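Local coordinates for stress-induced-phosphoprotein 1 (Caenorhabditis elegans, PDB 4GCN) that acts as a co-chaperone that binds Hsp70 and Hsp90 and inhibits the Hsp90 ATPase, seen here as its N-terminal tetratricopeptide repeat domain, at residues 80-83 with 84-88; 24-27 with 28-32; 99-102 with 103-107. All coordinates share one frame; numbering follows the deposited sequence.

Contact 1. Residues 80-83 with 84-88; sequences KLIA and KAMSR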
loop_
_atom_site.group_PDB
_atom_site.type_symbol
_atom_site.label_atom_id
_atom_site.label_comp_id
_atom_site.label_asym_id
_atom_site.label_seq_id
_atom_site.Cartn_x
_atom_site.Cartn_y
_atom_site.Cartn_z
ATOM N N LYS A 80 2.433 11.246 -3.941
ATOM C CA LYS A 80 2.443 11.070 -2.472
ATOM C C LYS A 80 1.914 9.706 -2.032
ATOM O O LYS A 80 2.360 9.146 -1.049
ATOM C CB LYS A 80 1.784 12.251 -1.734
ATOM C CG LYS A 80 2.496 13.572 -2.044
ATOM C CD LYS A 80 1.904 14.885 -1.525
ATOM C CE LYS A 80 0.504 15.277 -2.074
ATOM N NZ LYS A 80 0.327 15.268 -3.582
ATOM N N LEU A 81 0.967 9.165 -2.785
ATOM C CA LEU A 81 0.354 7.843 -2.514
ATOM C C LEU A 81 1.278 6.740 -2.993
ATOM O O LEU A 81 1.301 5.635 -2.459
ATOM C CB LEU A 81 -1.010 7.757 -3.246
ATOM C CG LEU A 81 -1.972 8.888 -2.934
ATOM C CD1 LEU A 81 -3.219 8.635 -3.776
ATOM C CD2 LEU A 81 -2.237 8.938 -1.417
ATOM N N ILE A 82 2.067 7.016 -4.031
ATOM C CA ILE A 82 3.156 6.115 -4.400
ATOM C C ILE A 82 4.260 6.094 -3.299
ATOM O O ILE A 82 4.726 5.013 -2.915
ATOM C CB ILE A 82 3.765 6.492 -5.787
ATOM C CG1 ILE A 82 2.695 6.396 -6.882
ATOM C CG2 ILE A 82 4.999 5.642 -6.038
ATOM C CD1 ILE A 82 3.177 6.945 -8.281
ATOM N N ALA A 83 4.626 7.250 -2.727
ATOM C CA ALA A 83 5.554 7.301 -1.588
ATOM C C ALA A 83 5.057 6.476 -0.405
ATOM O O ALA A 83 5.860 5.775 0.242
ATOM C CB ALA A 83 5.781 8.743 -1.142
ATOM N N LYS A 84 3.766 6.600 -0.082
ATOM C CA LYS A 84 3.154 5.804 1.004
ATOM C C LYS A 84 3.307 4.313 0.754
ATOM O O LYS A 84 3.638 3.611 1.699
ATOM C CB LYS A 84 1.706 6.115 1.176
ATOM C CG LYS A 84 1.046 5.337 2.324
ATOM C CD LYS A 84 -0.335 5.921 2.680
ATOM C CE LYS A 84 -1.377 5.692 1.559
ATOM N NZ LYS A 84 -2.665 6.413 1.831
ATOM N N ALA A 85 3.129 3.843 -0.486
ATOM C CA ALA A 85 3.279 2.439 -0.797
ATOM C C ALA A 85 4.700 2.023 -0.498
ATOM O O ALA A 85 4.930 0.931 0.037
ATOM C CB ALA A 85 2.941 2.104 -2.267
ATOM N N MET A 86 5.638 2.876 -0.890
ATOM C CA MET A 86 7.065 2.611 -0.709
ATOM C C MET A 86 7.465 2.490 0.771
ATOM O O MET A 86 8.135 1.536 1.157
ATOM C CB MET A 86 7.889 3.669 -1.439
ATOM C CG MET A 86 7.801 3.498 -2.947
ATOM S SD MET A 86 8.527 4.955 -3.706
ATOM C CE MET A 86 8.516 4.449 -5.456
ATOM N N SER A 87 6.999 3.385 1.634
ATOM C CA SER A 87 7.305 3.311 3.041
ATOM C C SER A 87 6.649 2.095 3.674
ATOM O O SER A 87 7.215 1.485 4.587
ATOM C CB SER A 87 6.817 4.560 3.773
ATOM O OG SER A 87 6.943 5.696 2.941
ATOM N N ARG A 88 5.429 1.781 3.212
ATOM C CA ARG A 88 4.727 0.603 3.754
ATOM C C ARG A 88 5.526 -0.646 3.452
ATOM O O ARG A 88 5.706 -1.527 4.312
ATOM C CB ARG A 88 3.291 0.463 3.215
ATOM C CG ARG A 88 2.610 -0.791 3.809
ATOM C CD ARG A 88 1.097 -0.860 3.711
ATOM N NE ARG A 88 0.435 0.165 4.529
ATOM C CZ ARG A 88 -0.373 1.088 4.022
ATOM N NH1 ARG A 88 -0.578 1.174 2.698
ATOM N NH2 ARG A 88 -0.965 1.948 4.847
#
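Ile82 and Met86, one helical turn apart, carry the apolar part of this contact. The two side chains run side by side in the same direction, and the CG2 branch of Ile82 meets the terminal CE of Met86 at 3.8 Å. CG2 stands anti to the backbone N, and Met86 is extended beyond CG. A branched and a long flexible apolar chain suit this buried face: Trp105 and Ser109 of helix 99-112 pack on Met86, Glu112 touches both, and Ile42 of helix 42-54 lies against Ile82. On the more exposed side Leu81 and Lys84 also run alongside each other; the lysine bends at its third torsion (69°), which puts NZ 4.1 Å from Leu81 CD2.

All of this sits on helix 79-95, which runs into the predicted third tetratricopeptide repeat, 83-116, a pair of antiparallel helices packed against each other.

The clear hydrogen bonds between the segments are all backbone ones; the Ser109 hydroxyl adds to them. Met86 N donates to Ile82 O at 3.1 Å, and Met86 CG lies 3.4 Å from the same oxygen. Ser87 N donates to Ala83 O at 3.0 Å with an N-H...O angle of 159°. Ser87 OG lies 2.9 Å from Ala83 O and is hydrogen-bonded to Ser109 OG, which also bonds to that oxygen. The small methyl of Ala83 suits a buried position beside Phe113, and Ala85 likewise fits against Ala68 and Asn46.

Contact 2. Residues 24-27 with 28-32; sequences FEKA and HVHYD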
loop_
_atom_site.group_PDB
_atom_site.type_symbol
_atom_site.label_atom_id
_atom_site.label_comp_id
_atom_site.label_asym_id
_atom_site.label_seq_id
_atom_site.Cartn_x
_atom_site.Cartn_y
_atom_site.Cartn_z
ATOM N N PHE A 24 -10.636 -9.227 8.471
ATOM C CA PHE A 24 -9.711 -9.114 7.344
ATOM C C PHE A 24 -10.084 -9.901 6.092
ATOM O O PHE A 24 -9.801 -9.444 4.966
ATOM C CB PHE A 24 -8.265 -9.424 7.753
ATOM C CG PHE A 24 -7.786 -8.637 8.965
ATOM C CD1 PHE A 24 -7.875 -7.293 8.999
ATOM C CD2 PHE A 24 -7.246 -9.286 10.064
ATOM C CE1 PHE A 24 -7.429 -6.565 10.109
ATOM C CE2 PHE A 24 -6.821 -8.579 11.170
ATOM C CZ PHE A 24 -6.919 -7.207 11.178
ATOM N N GLU A 25 -10.690 -11.064 6.264
ATOM C CA GLU A 25 -11.152 -11.878 5.124
ATOM C C GLU A 25 -12.154 -11.132 4.234
ATOM O O GLU A 25 -12.016 -11.072 3.008
ATOM C CB GLU A 25 -11.797 -13.189 5.623
ATOM C CG GLU A 25 -10.825 -14.220 6.161
ATOM C CD GLU A 25 -10.147 -13.827 7.473
ATOM O OE1 GLU A 25 -10.781 -13.116 8.310
ATOM O OE2 GLU A 25 -8.964 -14.232 7.647
ATOM N N LYS A 26 -13.164 -10.556 4.864
ATOM C CA LYS A 26 -14.222 -9.794 4.195
ATOM C C LYS A 26 -13.628 -8.525 3.562
ATOM O O LYS A 26 -14.046 -8.119 2.452
ATOM C CB LYS A 26 -15.333 -9.468 5.247
ATOM C CG LYS A 26 -16.504 -8.531 4.924
ATOM C CD LYS A 26 -17.361 -8.192 6.199
ATOM C CE LYS A 26 -18.344 -6.988 6.108
ATOM N NZ LYS A 26 -18.398 -5.855 7.161
ATOM N N ALA A 27 -12.629 -7.937 4.219
ATOM C CA ALA A 27 -11.976 -6.708 3.691
ATOM C C ALA A 27 -11.350 -7.035 2.369
ATOM O O ALA A 27 -11.540 -6.303 1.416
ATOM C CB ALA A 27 -10.935 -6.172 4.637
ATOM N N HIS A 28 -10.606 -8.152 2.325
ATOM C CA HIS A 28 -9.992 -8.611 1.073
ATOM C C HIS A 28 -11.016 -8.885 -0.038
ATOM O O HIS A 28 -10.759 -8.549 -1.208
ATOM C CB HIS A 28 -9.152 -9.863 1.306
ATOM C CG HIS A 28 -7.797 -9.594 1.918
ATOM N ND1 HIS A 28 -6.839 -8.853 1.295
ATOM C CD2 HIS A 28 -7.236 -10.051 3.100
ATOM C CE1 HIS A 28 -5.750 -8.808 2.057
ATOM N NE2 HIS A 28 -5.987 -9.539 3.172
ATOM N N VAL A 29 -12.123 -9.545 0.312
ATOM C CA VAL A 29 -13.232 -9.868 -0.649
ATOM C C VAL A 29 -13.673 -8.607 -1.416
ATOM O O VAL A 29 -13.721 -8.572 -2.664
ATOM C CB VAL A 29 -14.444 -10.507 0.069
ATOM C CG1 VAL A 29 -15.728 -10.401 -0.772
ATOM C CG2 VAL A 29 -14.163 -11.980 0.403
ATOM N N HIS A 30 -13.963 -7.577 -0.648
ATOM C CA HIS A 30 -14.401 -6.327 -1.181
ATOM C C HIS A 30 -13.342 -5.563 -1.940
ATOM O O HIS A 30 -13.610 -4.989 -3.040
ATOM C CB HIS A 30 -14.982 -5.505 -0.050
ATOM C CG HIS A 30 -16.362 -6.014 0.434
ATOM N ND1 HIS A 30 -17.463 -6.100 -0.401
ATOM C CD2 HIS A 30 -16.791 -6.428 1.677
ATOM C CE1 HIS A 30 -18.527 -6.580 0.305
ATOM N NE2 HIS A 30 -18.123 -6.794 1.567
ATOM N N TYR A 31 -12.112 -5.514 -1.406
ATOM C CA TYR A 31 -11.037 -4.783 -2.106
ATOM C C TYR A 31 -10.739 -5.493 -3.399
ATOM O O TYR A 31 -10.449 -4.874 -4.390
ATOM C CB TYR A 31 -9.783 -4.645 -1.233
ATOM C CG TYR A 31 -9.884 -3.737 0.002
ATOM C CD1 TYR A 31 -10.584 -2.552 -0.018
ATOM C CD2 TYR A 31 -9.246 -4.101 1.199
ATOM C CE1 TYR A 31 -10.649 -1.709 1.120
ATOM C CE2 TYR A 31 -9.334 -3.325 2.313
ATOM C CZ TYR A 31 -10.026 -2.117 2.283
ATOM O OH TYR A 31 -10.073 -1.330 3.388
ATOM N N ASP A 32 -10.857 -6.815 -3.395
ATOM C CA ASP A 32 -10.633 -7.612 -4.626
ATOM C C ASP A 32 -11.697 -7.289 -5.658
ATOM O O ASP A 32 -11.401 -7.182 -6.845
ATOM C CB ASP A 32 -10.674 -9.126 -4.325
ATOM C CG ASP A 32 -9.368 -9.633 -3.628
ATOM O OD1 ASP A 32 -8.365 -8.881 -3.596
ATOM O OD2 ASP A 32 -9.377 -10.756 -3.113
#
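Ala27 O accepts the backbone N-H of Tyr31 at 3.0 Å, with the donor in the carbonyl plane. The same oxygen lies 3.2 Å from CD2 of the tyrosine ring, which is turned obliquely to it. Tyr31 CG is anti to its carbonyl carbon (chi1 -68°), a course that sends the ring back along the helix until CE2 comes 4.0 Å from the methyl of Ala27. Such an alanine followed four residues later by an aromatic is a hallmark of the second helix of a tetratricopeptide repeat, and helix 24-37 lies in the predicted first repeat. The small methyl suits close helix packing, while the ring reaches Tyr19 and its hydroxyl bonds to Asn16.

His28 N bonds to Phe24 O at 3.0 Å, and its ring brings CD2 to 3.2 Å from that oxygen. At the next position but one, the lysine and histidine side chains cross at a slant, Lys26 CG 3.9 Å from His30 CD2, and the ring's ND1 bonds to Glu11.

His28 ND1 is hydrogen-bonded to Lys48 NZ and NE2 to Glu55, which fixes the rotation of the ring; since the lysine must donate, ND1 is likely to be an acceptor and NE2 to carry the proton.

Contact 3. Residues 99-102 with 103-107; sequences LSLA and VQWFH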
loop_
_atom_site.group_PDB
_atom_site.type_symbol
_atom_site.label_atom_id
_atom_site.label_comp_id
_atom_site.label_asym_id
_atom_site.label_seq_id
_atom_site.Cartn_x
_atom_site.Cartn_y
_atom_site.Cartn_z
ATOM N N LEU A 99 16.742 -5.758 6.682
ATOM C CA LEU A 99 17.090 -4.334 6.721
ATOM C C LEU A 99 17.530 -3.871 5.376
ATOM O O LEU A 99 17.297 -2.742 5.003
ATOM C CB LEU A 99 18.246 -4.074 7.697
ATOM C CG LEU A 99 18.474 -2.575 8.049
ATOM C CD1 LEU A 99 17.324 -2.125 8.934
ATOM C CD2 LEU A 99 19.841 -2.315 8.727
ATOM N N SER A 100 18.232 -4.734 4.652
ATOM C CA SER A 100 18.764 -4.326 3.364
ATOM C C SER A 100 17.624 -3.818 2.433
ATOM O O SER A 100 17.668 -2.680 1.890
ATOM C CB SER A 100 19.562 -5.467 2.749
ATOM O OG SER A 100 20.757 -5.710 3.473
ATOM N N LEU A 101 16.613 -4.657 2.314
ATOM C CA LEU A 101 15.423 -4.371 1.485
ATOM C C LEU A 101 14.588 -3.236 2.085
ATOM O O LEU A 101 14.159 -2.371 1.335
ATOM C CB LEU A 101 14.586 -5.633 1.174
ATOM C CG LEU A 101 14.809 -6.280 -0.224
ATOM C CD1 LEU A 101 14.194 -5.384 -1.338
ATOM C CD2 LEU A 101 16.284 -6.558 -0.509
ATOM N N ALA A 102 14.449 -3.199 3.414
ATOM C CA ALA A 102 13.724 -2.147 4.090
ATOM C C ALA A 102 14.325 -0.822 3.699
ATOM O O ALA A 102 13.600 0.105 3.310
ATOM C CB ALA A 102 13.736 -2.307 5.613
ATOM N N VAL A 103 15.639 -0.670 3.883
ATOM C CA VAL A 103 16.319 0.592 3.576
ATOM C C VAL A 103 16.263 0.915 2.048
ATOM O O VAL A 103 16.078 2.087 1.669
ATOM C CB VAL A 103 17.765 0.512 4.124
ATOM C CG1 VAL A 103 18.666 1.591 3.573
ATOM C CG2 VAL A 103 17.688 0.549 5.677
ATOM N N GLN A 104 16.345 -0.074 1.199
ATOM C CA GLN A 104 16.168 0.194 -0.265
ATOM C C GLN A 104 14.809 0.888 -0.495
ATOM O O GLN A 104 14.755 1.879 -1.241
ATOM C CB GLN A 104 16.212 -1.062 -1.138
ATOM C CG GLN A 104 17.616 -1.518 -1.549
ATOM C CD GLN A 104 17.604 -2.900 -2.198
ATOM O OE1 GLN A 104 16.706 -3.210 -2.989
ATOM N NE2 GLN A 104 18.624 -3.725 -1.888
ATOM N N TRP A 105 13.758 0.392 0.173
ATOM C CA TRP A 105 12.417 0.876 -0.064
ATOM C C TRP A 105 12.222 2.271 0.577
ATOM O O TRP A 105 11.601 3.140 0.004
ATOM C CB TRP A 105 11.363 -0.114 0.457
ATOM C CG TRP A 105 11.017 -1.151 -0.549
ATOM C CD1 TRP A 105 11.528 -2.425 -0.688
ATOM C CD2 TRP A 105 10.060 -1.002 -1.611
ATOM N NE1 TRP A 105 10.999 -3.061 -1.802
ATOM C CE2 TRP A 105 10.096 -2.246 -2.394
ATOM C CE3 TRP A 105 9.261 0.031 -2.035
ATOM C CZ2 TRP A 105 9.249 -2.453 -3.477
ATOM C CZ3 TRP A 105 8.359 -0.200 -3.080
ATOM C CH2 TRP A 105 8.372 -1.393 -3.806
ATOM N N PHE A 106 12.752 2.459 1.771
ATOM C CA PHE A 106 12.652 3.726 2.474
ATOM C C PHE A 106 13.334 4.853 1.675
ATOM O O PHE A 106 12.855 5.954 1.617
ATOM C CB PHE A 106 13.292 3.572 3.832
ATOM C CG PHE A 106 12.450 2.792 4.843
ATOM C CD1 PHE A 106 11.081 2.880 4.882
ATOM C CD2 PHE A 106 13.065 2.018 5.807
ATOM C CE1 PHE A 106 10.313 2.209 5.889
ATOM C CE2 PHE A 106 12.297 1.315 6.789
ATOM C CZ PHE A 106 10.930 1.432 6.818
ATOM N N HIS A 107 14.507 4.590 1.136
ATOM C CA HIS A 107 15.161 5.533 0.267
ATOM C C HIS A 107 14.382 5.876 -0.991
ATOM O O HIS A 107 14.302 7.074 -1.318
ATOM C CB HIS A 107 16.550 5.075 -0.084
ATOM C CG HIS A 107 17.561 5.448 0.953
ATOM N ND1 HIS A 107 17.805 6.746 1.299
ATOM C CD2 HIS A 107 18.408 4.668 1.715
ATOM C CE1 HIS A 107 18.825 6.780 2.220
ATOM N NE2 HIS A 107 19.165 5.520 2.496
#
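Ala102 and Phe106 form the alanine-aromatic pair, four residues apart, that marks the second helix of a tetratricopeptide repeat; here it lies on helix 99-112 in the predicted third repeat, 83-116. The phenyl CE2 comes 4.1 Å from the methyl of Ala102, because CG stands anti to the carbonyl carbon (chi1 -75°) and the ring folds back over the preceding turn. Farther out, the ring packs on Lys121, Val122 and Leu125 of helix 116-126 and on Gln94 of helix 79-95. An alanine in place of Phe106 would leave the Ala102 methyl without its aromatic neighbour and is likely to open a gap between helices 99-112 and 116-126.

Other apolar contacts follow the same four-residue step. Leu99 CG meets Val103 CG2 at 4.0 Å on a more exposed side. Leu101 starts away from the next turn but its end comes back to Trp105, CD1 lying 4.0 Å from the indole CD1. The flat indole suits a junction of helices, since it is packed by Met86, Ala89, Glu66 and Val69, meets the ring of Phe93, and makes a cation-pi contact with Arg108.

Backbone bonds hold these side chains in step. Val103 N donates to Leu99 O at 2.9 Å, with an N-H...O angle of 174°, and Phe106 N bonds to Ala102 O at 2.9 Å. Leu101 O receives Trp105 N and also lies in the plane of the indole at its edge, 3.3 Å from CD1. Gln104, exposed and polar at its end, lays its amide across the leucine, with OE1 3.7 Å from Leu101 CD1.

In the fold
All three contacts are single stretches of helix and partly buried, but they differ in degree: four of the eight touching residues are buried in contact 1, three in contact 3 and two in contact 2. Contact 1 is the most central, its centre about 7 Å from the centre of the chain, among helices 42-54, 58-74 and 99-112. The centres of contacts 2 and 3 lie about 15 Å out, on opposite sides. Contacts 1 and 3, on successive helices 79-95 and 99-112, touch, Met86 CA approaching Trp105 CE3 at 3.6 Å; contact 2, on helix 24-37, touches neither. Contacts 2 and 3 share the alanine-aromatic pair, yet the former adds histidines bonded to neighbouring helices, whereas the latter relies on leucine, valine and tryptophan.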